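Local coordinates for epimerase domain-containing protein (Bacillus cereus HuA2-4, PDB 6ZLK) that probably interconverts UDP-glucuronic acid and UDP-galacturonic acid by epimerising the sugar at C4, with bound NAD as cofactor, at residues M188-D200 with I250-K263. Numbering follows the deposited sequence.
With UGA (uridine-5'-diphosphate-glucuronic acid), chain F.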
ATOM      1  N   MET A 188      20.764   0.296  12.163  1.00 15.22           N
ATOM      2  CA  MET A 188      21.247   0.907  10.897  1.00 13.80           C
ATOM      3  C   MET A 188      22.728   0.681  10.691  1.00 14.31           C
ATOM      4  O   MET A 188      23.474   0.328  11.603  1.00 15.17           O
ATOM      5  CB  MET A 188      20.879   2.393  10.899  1.00 14.00           C
ATOM      6  CG  MET A 188      19.386   2.562  10.800  1.00 16.15           C
ATOM      7  SD  MET A 188      18.936   4.293  10.441  1.00 18.94           S
ATOM      8  CE  MET A 188      19.279   4.450   8.708  1.00 16.22           C
ATOM      9  N   ALA A 189      23.176   0.794   9.457  1.00 14.01           N
ATOM     10  CA  ALA A 189      24.521   0.396   9.063  1.00 15.81           C
ATOM     11  C   ALA A 189      25.560   1.152   9.875  1.00 14.42           C
ATOM     12  O   ALA A 189      26.532   0.528  10.379  1.00 15.57           O
ATOM     13  CB  ALA A 189      24.755   0.646   7.608  1.00 15.79           C
ATOM     14  N   PHE A 190      25.512   2.463   9.915  1.00 14.92           N
ATOM     15  CA  PHE A 190      26.652   3.208  10.484  1.00 13.46           C
ATOM     16  C   PHE A 190      26.787   2.874  11.958  1.00 14.18           C
ATOM     17  O   PHE A 190      27.923   2.768  12.436  1.00 16.74           O
ATOM     18  CB  PHE A 190      26.532   4.716  10.262  1.00 14.42           C
ATOM     19  CG  PHE A 190      26.649   5.161   8.820  1.00 13.71           C
ATOM     20  CD1 PHE A 190      26.798   4.256   7.781  1.00 14.75           C
ATOM     21  CD2 PHE A 190      26.576   6.510   8.534  1.00 13.11           C
ATOM     22  CE1 PHE A 190      26.853   4.697   6.473  1.00 14.71           C
ATOM     23  CE2 PHE A 190      26.647   6.953   7.228  1.00 14.37           C
ATOM     24  CZ  PHE A 190      26.827   6.039   6.204  1.00 14.59           C
ATOM     25  N   HIS A 191      25.689   2.783  12.669  1.00 13.91           N
ATOM     26  CA  HIS A 191      25.675   2.467  14.114  1.00 14.79           C
ATOM     27  C   HIS A 191      26.334   1.098  14.279  1.00 15.15           C
ATOM     28  O   HIS A 191      27.297   0.953  15.066  1.00 15.85           O
ATOM     29  CB  HIS A 191      24.272   2.464  14.638  1.00 14.82           C
ATOM     30  CG  HIS A 191      24.172   2.326  16.121  1.00 16.15           C
ATOM     31  ND1 HIS A 191      23.395   3.185  16.836  1.00 16.88           N
ATOM     32  CD2 HIS A 191      24.681   1.427  17.002  1.00 17.83           C
ATOM     33  CE1 HIS A 191      23.465   2.858  18.131  1.00 20.02           C
ATOM     34  NE2 HIS A 191      24.279   1.782  18.240  1.00 18.41           N
ATOM     35  N   ARG A 192      25.897   0.103  13.503  1.00 14.55           N
ATOM     36  CA  ARG A 192      26.488  -1.262  13.584  1.00 15.02           C
ATOM     37  C   ARG A 192      27.970  -1.231  13.277  1.00 17.35           C
ATOM     38  O   ARG A 192      28.742  -1.892  14.026  1.00 18.46           O
ATOM     39  CB  ARG A 192      25.739  -2.281  12.702  1.00 15.51           C
ATOM     40  CG  ARG A 192      24.322  -2.549  13.156  1.00 16.64           C
ATOM     41  CD  ARG A 192      23.466  -3.343  12.171  1.00 18.18           C
ATOM     42  NE  ARG A 192      24.191  -4.513  11.657  1.00 18.82           N
ATOM     43  CZ  ARG A 192      24.256  -5.673  12.287  1.00 20.18           C
ATOM     44  NH1 ARG A 192      23.566  -5.849  13.405  1.00 22.30           N
ATOM     45  NH2 ARG A 192      25.015  -6.653  11.805  1.00 22.85           N
ATOM     46  N   LEU A 193      28.366  -0.639  12.155  1.00 15.52           N
ATOM     47  CA  LEU A 193      29.744  -0.678  11.655  1.00 16.51           C
ATOM     48  C   LEU A 193      30.653   0.040  12.633  1.00 16.35           C
ATOM     49  O   LEU A 193      31.745  -0.442  12.857  1.00 16.88           O
ATOM     50  CB  LEU A 193      29.808  -0.033  10.269  1.00 17.00           C
ATOM     51  CG  LEU A 193      29.115  -0.851   9.192  1.00 18.41           C
ATOM     52  CD1 LEU A 193      29.052  -0.038   7.908  1.00 17.65           C
ATOM     53  CD2 LEU A 193      29.861  -2.153   8.922  1.00 20.06           C
ATOM     54  N   ILE A 194      30.227   1.186  13.167  1.00 15.98           N
ATOM     55  CA  ILE A 194      31.108   1.946  14.098  1.00 15.84           C
ATOM     56  C   ILE A 194      31.250   1.131  15.382  1.00 16.72           C
ATOM     57  O   ILE A 194      32.398   1.066  15.888  1.00 17.66           O
ATOM     58  CB  ILE A 194      30.563   3.360  14.334  1.00 16.08           C
ATOM     59  CG1 ILE A 194      30.605   4.218  13.075  1.00 17.56           C
ATOM     60  CG2 ILE A 194      31.303   4.010  15.495  1.00 17.72           C
ATOM     61  CD1 ILE A 194      29.649   5.423  13.124  1.00 17.36           C
ATOM     62  N   LYS A 195      30.185   0.548  15.866  1.00 16.98           N
ATOM     63  CA  LYS A 195      30.171  -0.260  17.097  1.00 17.43           C
ATOM     64  C   LYS A 195      31.137  -1.426  16.859  1.00 18.31           C
ATOM     65  O   LYS A 195      32.005  -1.682  17.744  1.00 18.14           O
ATOM     66  CB  LYS A 195      28.763  -0.750  17.455  1.00 19.92           C
ATOM     67  CG  LYS A 195      28.668  -1.540  18.754  1.00 21.30           C
ATOM     68  CD  LYS A 195      27.279  -2.040  19.029  1.00 26.44           C
ATOM     69  CE  LYS A 195      27.119  -2.564  20.430  1.00 31.23           C
ATOM     70  NZ  LYS A 195      27.925  -3.778  20.595  1.00 35.55           N
ATOM     71  N   GLN A 196      31.019  -2.130  15.723  1.00 18.35           N
ATOM     72  CA  GLN A 196      31.920  -3.262  15.410  1.00 18.76           C
ATOM     73  C   GLN A 196      33.347  -2.731  15.356  1.00 22.03           C
ATOM     74  O   GLN A 196      34.230  -3.423  15.902  1.00 20.57           O
ATOM     75  CB  GLN A 196      31.478  -3.951  14.113  1.00 19.53           C
ATOM     76  CG  GLN A 196      30.152  -4.658  14.245  1.00 18.95           C
ATOM     77  CD  GLN A 196      29.463  -4.859  12.906  1.00 17.65           C
ATOM     78  OE1 GLN A 196      29.962  -4.410  11.863  1.00 17.06           O
ATOM     79  NE2 GLN A 196      28.303  -5.486  12.953  1.00 20.52           N
ATOM     80  N   MET A 197      33.609  -1.607  14.682  1.00 19.67           N
ATOM     81  CA  MET A 197      34.984  -1.077  14.549  1.00 22.40           C
ATOM     82  C   MET A 197      35.549  -0.760  15.931  1.00 23.24           C
ATOM     83  O   MET A 197      36.730  -1.148  16.177  1.00 23.53           O
ATOM     84  CB  MET A 197      34.992   0.175  13.686  1.00 21.83           C
ATOM     85  CG  MET A 197      36.376   0.683  13.382  1.00 26.77           C
ATOM     86  SD  MET A 197      36.354   1.927  12.073  1.00 31.02           S
ATOM     87  CE  MET A 197      35.604   1.049  10.703  1.00 31.81           C
ATOM     88  N   LEU A 198      34.749  -0.196  16.838  1.00 22.53           N
ATOM     89  CA  LEU A 198      35.243   0.217  18.179  1.00 23.45           C
ATOM     90  C   LEU A 198      35.567  -1.018  19.009  1.00 26.42           C
ATOM     91  O   LEU A 198      36.499  -0.946  19.856  1.00 28.71           O
ATOM     92  CB  LEU A 198      34.182   1.068  18.877  1.00 24.96           C
ATOM     93  CG  LEU A 198      34.136   2.496  18.386  1.00 25.33           C
ATOM     94  CD1 LEU A 198      32.835   3.139  18.829  1.00 26.52           C
ATOM     95  CD2 LEU A 198      35.342   3.264  18.873  1.00 29.21           C
ATOM     96  N   GLU A 199      34.866  -2.103  18.766  1.00 24.48           N
ATOM     97  CA  GLU A 199      34.970  -3.374  19.521  1.00 27.72           C
ATOM     98  C   GLU A 199      36.013  -4.299  18.881  1.00 25.88           C
ATOM     99  O   GLU A 199      36.192  -5.421  19.391  1.00 27.48           O
ATOM    100  CB  GLU A 199      33.583  -3.996  19.623  1.00 29.05           C
ATOM    101  CG  GLU A 199      32.686  -3.236  20.572  1.00 37.08           C
ATOM    102  CD  GLU A 199      31.248  -3.730  20.615  1.00 42.15           C
ATOM    103  OE1 GLU A 199      30.924  -4.676  19.856  1.00 51.67           O
ATOM    104  OE2 GLU A 199      30.451  -3.155  21.395  1.00 47.97           O
ATOM    105  N   ASP A 200      36.645  -3.892  17.777  1.00 25.00           N
ATOM    106  CA  ASP A 200      37.644  -4.738  17.076  1.00 27.13           C
ATOM    107  C   ASP A 200      36.952  -6.025  16.633  1.00 30.40           C
ATOM    108  O   ASP A 200      37.569  -7.070  16.714  1.00 28.31           O
ATOM    109  CB  ASP A 200      38.835  -5.002  18.013  1.00 30.38           C
ATOM    110  CG  ASP A 200      39.333  -3.718  18.643  1.00 37.27           C
ATOM    111  OD1 ASP A 200      39.571  -2.751  17.862  1.00 41.28           O
ATOM    112  OD2 ASP A 200      39.471  -3.674  19.917  1.00 40.32           O
ATOM    113  N   ILE A 250      29.146   1.670   0.941  1.00 15.98           N
ATOM    114  CA  ILE A 250      29.481   1.179   2.275  1.00 15.26           C
ATOM    115  C   ILE A 250      30.994   1.020   2.378  1.00 16.29           C
ATOM    116  O   ILE A 250      31.567   1.363   3.452  1.00 16.50           O
ATOM    117  CB  ILE A 250      28.702  -0.098   2.576  1.00 16.20           C
ATOM    118  CG1 ILE A 250      27.232   0.251   2.754  1.00 16.14           C
ATOM    119  CG2 ILE A 250      29.300  -0.845   3.735  1.00 16.28           C
ATOM    120  CD1 ILE A 250      26.944   1.020   4.027  1.00 16.84           C
ATOM    121  N   LEU A 251      31.666   0.619   1.313  1.00 16.58           N
ATOM    122  CA  LEU A 251      33.140   0.515   1.363  1.00 16.99           C
ATOM    123  C   LEU A 251      33.752   1.904   1.543  1.00 17.89           C
ATOM    124  O   LEU A 251      34.775   2.017   2.274  1.00 17.60           O
ATOM    125  CB  LEU A 251      33.644  -0.144   0.091  1.00 18.78           C
ATOM    126  CG  LEU A 251      33.308  -1.625  -0.040  1.00 19.92           C
ATOM    127  CD1 LEU A 251      33.767  -2.111  -1.398  1.00 23.34           C
ATOM    128  CD2 LEU A 251      33.884  -2.456   1.077  1.00 23.23           C
ATOM    129  N   ASP A 252      33.203   2.919   0.897  1.00 16.81           N
ATOM    130  CA  ASP A 252      33.717   4.307   0.996  1.00 19.00           C
ATOM    131  C   ASP A 252      33.590   4.744   2.457  1.00 19.62           C
ATOM    132  O   ASP A 252      34.545   5.340   2.971  1.00 18.55           O
ATOM    133  CB  ASP A 252      32.908   5.295   0.147  1.00 20.25           C
ATOM    134  CG  ASP A 252      33.009   5.187  -1.357  1.00 26.87           C
ATOM    135  OD1 ASP A 252      34.047   4.634  -1.798  1.00 28.32           O
ATOM    136  OD2 ASP A 252      32.003   5.633  -2.071  1.00 26.36           O
ATOM    137  N   ILE A 253      32.442   4.480   3.082  1.00 16.96           N
ATOM    138  CA  ILE A 253      32.142   4.873   4.478  1.00 17.48           C
ATOM    139  C   ILE A 253      33.164   4.200   5.386  1.00 17.84           C
ATOM    140  O   ILE A 253      33.705   4.869   6.312  1.00 16.91           O
ATOM    141  CB  ILE A 253      30.686   4.510   4.828  1.00 17.79           C
ATOM    142  CG1 ILE A 253      29.675   5.332   4.028  1.00 17.74           C
ATOM    143  CG2 ILE A 253      30.443   4.637   6.324  1.00 20.18           C
ATOM    144  CD1 ILE A 253      29.693   6.784   4.269  1.00 16.14           C
ATOM    145  N   ILE A 254      33.358   2.880   5.206  1.00 17.39           N
ATOM    146  CA  ILE A 254      34.303   2.137   6.059  1.00 18.46           C
ATOM    147  C   ILE A 254      35.670   2.822   5.944  1.00 17.42           C
ATOM    148  O   ILE A 254      36.294   2.991   7.003  1.00 18.80           O
ATOM    149  CB  ILE A 254      34.331   0.653   5.701  1.00 18.68           C
ATOM    150  CG1 ILE A 254      33.014  -0.007   6.085  1.00 18.69           C
ATOM    151  CG2 ILE A 254      35.520  -0.013   6.376  1.00 18.37           C
ATOM    152  CD1 ILE A 254      32.851  -1.416   5.586  1.00 19.89           C
ATOM    153  N   SER A 255      36.137   3.210   4.762  1.00 17.69           N
ATOM    154  CA  SER A 255      37.456   3.886   4.622  1.00 20.74           C
ATOM    155  C   SER A 255      37.472   5.190   5.401  1.00 21.89           C
ATOM    156  O   SER A 255      38.467   5.473   6.054  1.00 20.56           O
ATOM    157  CB  SER A 255      37.834   4.114   3.217  1.00 23.07           C
ATOM    158  OG  SER A 255      38.012   2.853   2.619  1.00 32.61           O
ATOM    159  N   MET A 256      36.399   5.947   5.331  1.00 19.75           N
ATOM    160  CA  MET A 256      36.333   7.231   6.041  1.00 19.53           C
ATOM    161  C   MET A 256      36.367   6.943   7.534  1.00 20.76           C
ATOM    162  O   MET A 256      37.046   7.711   8.244  1.00 21.91           O
ATOM    163  CB  MET A 256      35.024   7.934   5.688  1.00 20.06           C
ATOM    164  CG  MET A 256      35.006   8.307   4.225  1.00 21.68           C
ATOM    165  SD  MET A 256      33.491   9.179   3.824  1.00 28.07           S
ATOM    166  CE  MET A 256      34.076  10.761   4.414  1.00 31.87           C
ATOM    167  N   LEU A 257      35.726   5.874   7.996  1.00 17.60           N
ATOM    168  CA  LEU A 257      35.683   5.553   9.437  1.00 18.21           C
ATOM    169  C   LEU A 257      37.074   5.083   9.875  1.00 20.43           C
ATOM    170  O   LEU A 257      37.444   5.371  11.023  1.00 21.05           O
ATOM    171  CB  LEU A 257      34.608   4.502   9.731  1.00 18.72           C
ATOM    172  CG  LEU A 257      33.167   5.026   9.721  1.00 18.67           C
ATOM    173  CD1 LEU A 257      32.222   3.838   9.778  1.00 20.77           C
ATOM    174  CD2 LEU A 257      32.920   5.982  10.854  1.00 21.08           C
ATOM    175  N   GLU A 258      37.758   4.319   9.042  1.00 19.94           N
ATOM    176  CA  GLU A 258      39.158   3.908   9.346  1.00 22.78           C
ATOM    177  C   GLU A 258      40.020   5.154   9.518  1.00 23.03           C
ATOM    178  O   GLU A 258      40.858   5.149  10.475  1.00 25.90           O
ATOM    179  CB  GLU A 258      39.695   3.008   8.235  1.00 24.89           C
ATOM    180  CG  GLU A 258      39.068   1.628   8.295  1.00 25.02           C
ATOM    181  CD  GLU A 258      39.506   0.695   7.187  1.00 29.28           C
ATOM    182  OE1 GLU A 258      39.748   1.175   6.053  1.00 34.23           O
ATOM    183  OE2 GLU A 258      39.589  -0.524   7.474  1.00 36.77           O
ATOM    184  N   LYS A 259      39.859   6.160   8.668  1.00 23.77           N
ATOM    185  CA  LYS A 259      40.697   7.385   8.789  1.00 26.50           C
ATOM    186  C   LYS A 259      40.338   8.100  10.103  1.00 28.65           C
ATOM    187  O   LYS A 259      41.271   8.541  10.818  1.00 27.05           O
ATOM    188  CB  LYS A 259      40.641   8.265   7.543  1.00 31.72           C
ATOM    189  CG  LYS A 259      39.306   8.925   7.245  1.00 42.36           C
ATOM    190  CD  LYS A 259      39.281   9.915   6.059  1.00 44.27           C
ATOM    191  CE  LYS A 259      37.914  10.561   5.832  1.00 43.22           C
ATOM    192  NZ  LYS A 259      37.084  10.584   7.070  1.00 30.19           N
ATOM    193  N   ILE A 260      39.059   8.132  10.489  1.00 23.75           N
ATOM    194  CA  ILE A 260      38.596   8.803  11.741  1.00 23.79           C
ATOM    195  C   ILE A 260      39.082   8.059  12.973  1.00 25.20           C
ATOM    196  O   ILE A 260      39.593   8.727  13.908  1.00 25.49           O
ATOM    197  CB  ILE A 260      37.063   8.939  11.743  1.00 23.21           C
ATOM    198  CG1 ILE A 260      36.615   9.948  10.702  1.00 22.41           C
ATOM    199  CG2 ILE A 260      36.562   9.293  13.138  1.00 25.19           C
ATOM    200  CD1 ILE A 260      35.113   9.903  10.347  1.00 23.49           C
ATOM    201  N   SER A 261      38.990   6.738  12.963  1.00 25.44           N
ATOM    202  CA  SER A 261      39.257   5.891  14.148  1.00 26.34           C
ATOM    203  C   SER A 261      40.750   5.573  14.310  1.00 26.99           C
ATOM    204  O   SER A 261      41.157   5.305  15.459  1.00 30.88           O
ATOM    205  CB  SER A 261      38.463   4.632  14.096  1.00 26.53           C
ATOM    206  OG  SER A 261      38.908   3.812  13.047  1.00 27.33           O
ATOM    207  N   GLY A 262      41.508   5.559  13.226  1.00 29.08           N
ATOM    208  CA  GLY A 262      42.863   4.978  13.193  1.00 31.27           C
ATOM    209  C   GLY A 262      42.841   3.454  13.293  1.00 37.64           C
ATOM    210  O   GLY A 262      43.936   2.845  13.522  1.00 35.09           O
ATOM    211  N   LYS A 263      41.671   2.824  13.160  1.00 30.92           N
ATOM    212  CA  LYS A 263      41.535   1.346  13.167  1.00 33.91           C
ATOM    213  C   LYS A 263      41.740   0.796  11.751  1.00 32.83           C
ATOM    214  O   LYS A 263      41.451   1.491  10.753  1.00 28.79           O
ATOM    215  CB  LYS A 263      40.161   0.909  13.689  1.00 36.77           C
ATOM    216  CG  LYS A 263      39.861   1.249  15.140  1.00 37.64           C
ATOM    217  CD  LYS A 263      40.172   0.138  16.100  1.00 41.59           C
ATOM    218  CE  LYS A 263      39.530   0.392  17.442  1.00 43.46           C
ATOM    219  NZ  LYS A 263      40.298  -0.260  18.514  1.00 48.78           N
TER
HETATM  220  C1' UGA F 402      17.378   3.391   6.103  0.50 24.27           C
HETATM  221  C2' UGA F 402      16.432   3.228   7.282  0.50 25.37           C
HETATM  222  O2' UGA F 402      16.794   2.031   7.961  0.50 21.95           O
HETATM  223  C3' UGA F 402      14.984   3.141   6.861  0.50 26.33           C
HETATM  224  O3' UGA F 402      14.189   3.248   8.045  0.50 27.71           O
HETATM  225  C4' UGA F 402      14.608   4.232   5.872  0.50 27.13           C
HETATM  226  O4' UGA F 402      13.283   3.976   5.389  0.50 24.53           O
HETATM  227  C5' UGA F 402      15.607   4.250   4.704  0.50 29.18           C
HETATM  228  O5' UGA F 402      16.934   4.402   5.217  0.50 28.01           O
HETATM  229  C6' UGA F 402      15.402   5.341   3.639  0.50 31.95           C
HETATM  230  O'P UGA F 402      14.286   5.661   3.299  0.50 38.73           O
HETATM  231  O'Q UGA F 402      16.361   5.830   3.105  0.50 31.29           O
HETATM  232  PB  UGA F 402      18.813   1.747   4.640  0.50 15.86           P
HETATM  233  O1B UGA F 402      19.100   2.625   3.497  0.50 16.91           O
HETATM  234  O2B UGA F 402      18.675   0.276   4.473  0.50 17.81           O
HETATM  235  O3B UGA F 402      17.505   2.125   5.489  0.50 21.80           O
HETATM  236  O3A UGA F 402      19.918   2.085   5.740  0.50 13.46           O
HETATM  237  PA  UGA F 402      21.042   1.292   6.551  0.50 13.96           P
HETATM  238  O1A UGA F 402      20.371   0.340   7.441  0.50 14.62           O
HETATM  239  O2A UGA F 402      21.952   2.311   7.100  0.50 15.35           O
HETATM  240  O5D UGA F 402      21.784   0.460   5.386  0.50 12.71           O
HETATM  241  C5D UGA F 402      22.506   1.071   4.334  0.50 12.96           C
HETATM  242  C4D UGA F 402      23.275   0.002   3.618  0.50 13.30           C
HETATM  243  O4D UGA F 402      24.167  -0.679   4.534  0.50 12.12           O
HETATM  244  C3D UGA F 402      22.414  -1.091   2.978  0.50 13.04           C
HETATM  245  O3D UGA F 402      22.885  -1.178   1.631  0.50 14.41           O
HETATM  246  C2D UGA F 402      22.711  -2.353   3.793  0.50 13.15           C
HETATM  247  O2D UGA F 402      22.898  -3.470   2.938  0.50 15.42           O
HETATM  248  C1D UGA F 402      24.095  -2.078   4.365  0.50 12.66           C
HETATM  249  N1  UGA F 402      24.361  -2.708   5.666  0.50 11.61           N
HETATM  250  C6  UGA F 402      23.536  -2.511   6.739  0.50 12.28           C
HETATM  251  C2  UGA F 402      25.566  -3.387   5.779  0.50 12.09           C
HETATM  252  O2  UGA F 402      26.319  -3.595   4.835  0.50 11.65           O
HETATM  253  N3  UGA F 402      25.847  -3.822   7.034  0.50 12.66           N
HETATM  254  C4  UGA F 402      25.071  -3.667   8.159  0.50 13.60           C
HETATM  255  O4  UGA F 402      25.468  -4.164   9.210  0.50 13.91           O
HETATM  256  C5  UGA F 402      23.826  -2.971   7.960  0.50 12.70           C
HETATM  257  O   HOH W   1      40.595  -1.867  21.328  1.00 47.08           O
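Met197 is the knob of this helix pair, a compact example of how two helices that run roughly the same way, crossing at -42°, can pack tightly at a few places and yet close with a salt bridge at the surface. Its CG lies anti to the backbone N (chi1 -174°), which carries the thioether across into the hole formed by Ile254, Leu257, Glu258 and Ser261. There CE rests 3.7 Å from Leu257 CB and SD 3.3 Å from Ser261 OG; that hydroxyl donates back to Leu257 O and, in an ST turn, accepts from Lys263 N. Toward the N-termini, Ile253 CG2 sits over a face of the Phe190 ring in a CH-pi contact, 4.0 Å from the centroid, while Ile253 CD1 lies 3.5 Å from Phe190 CZ. Leu257 straddles Ile194, both its methyls reaching CG1. Leu193 is looser, its CD1 4.3 Å from Ile250 CG2.

The solvent side is the C-terminal end, where Lys263 slides past Met197 and its NZ reaches the syn lone pair of Asp200 OD1 at 2.7 Å. At the opposite end both helices border the UDP-sugar pocket: Ile250 CD1 touches the ligand, Ala189 N donates to phosphate oxygen O2A, and Arg192 NE donates almost straight to uracil O4 (2.8 Å). Strand 203-206 packs against Leu193, Met197 and Ile254, whereas helix 299-313 covers Phe190 and Leu198.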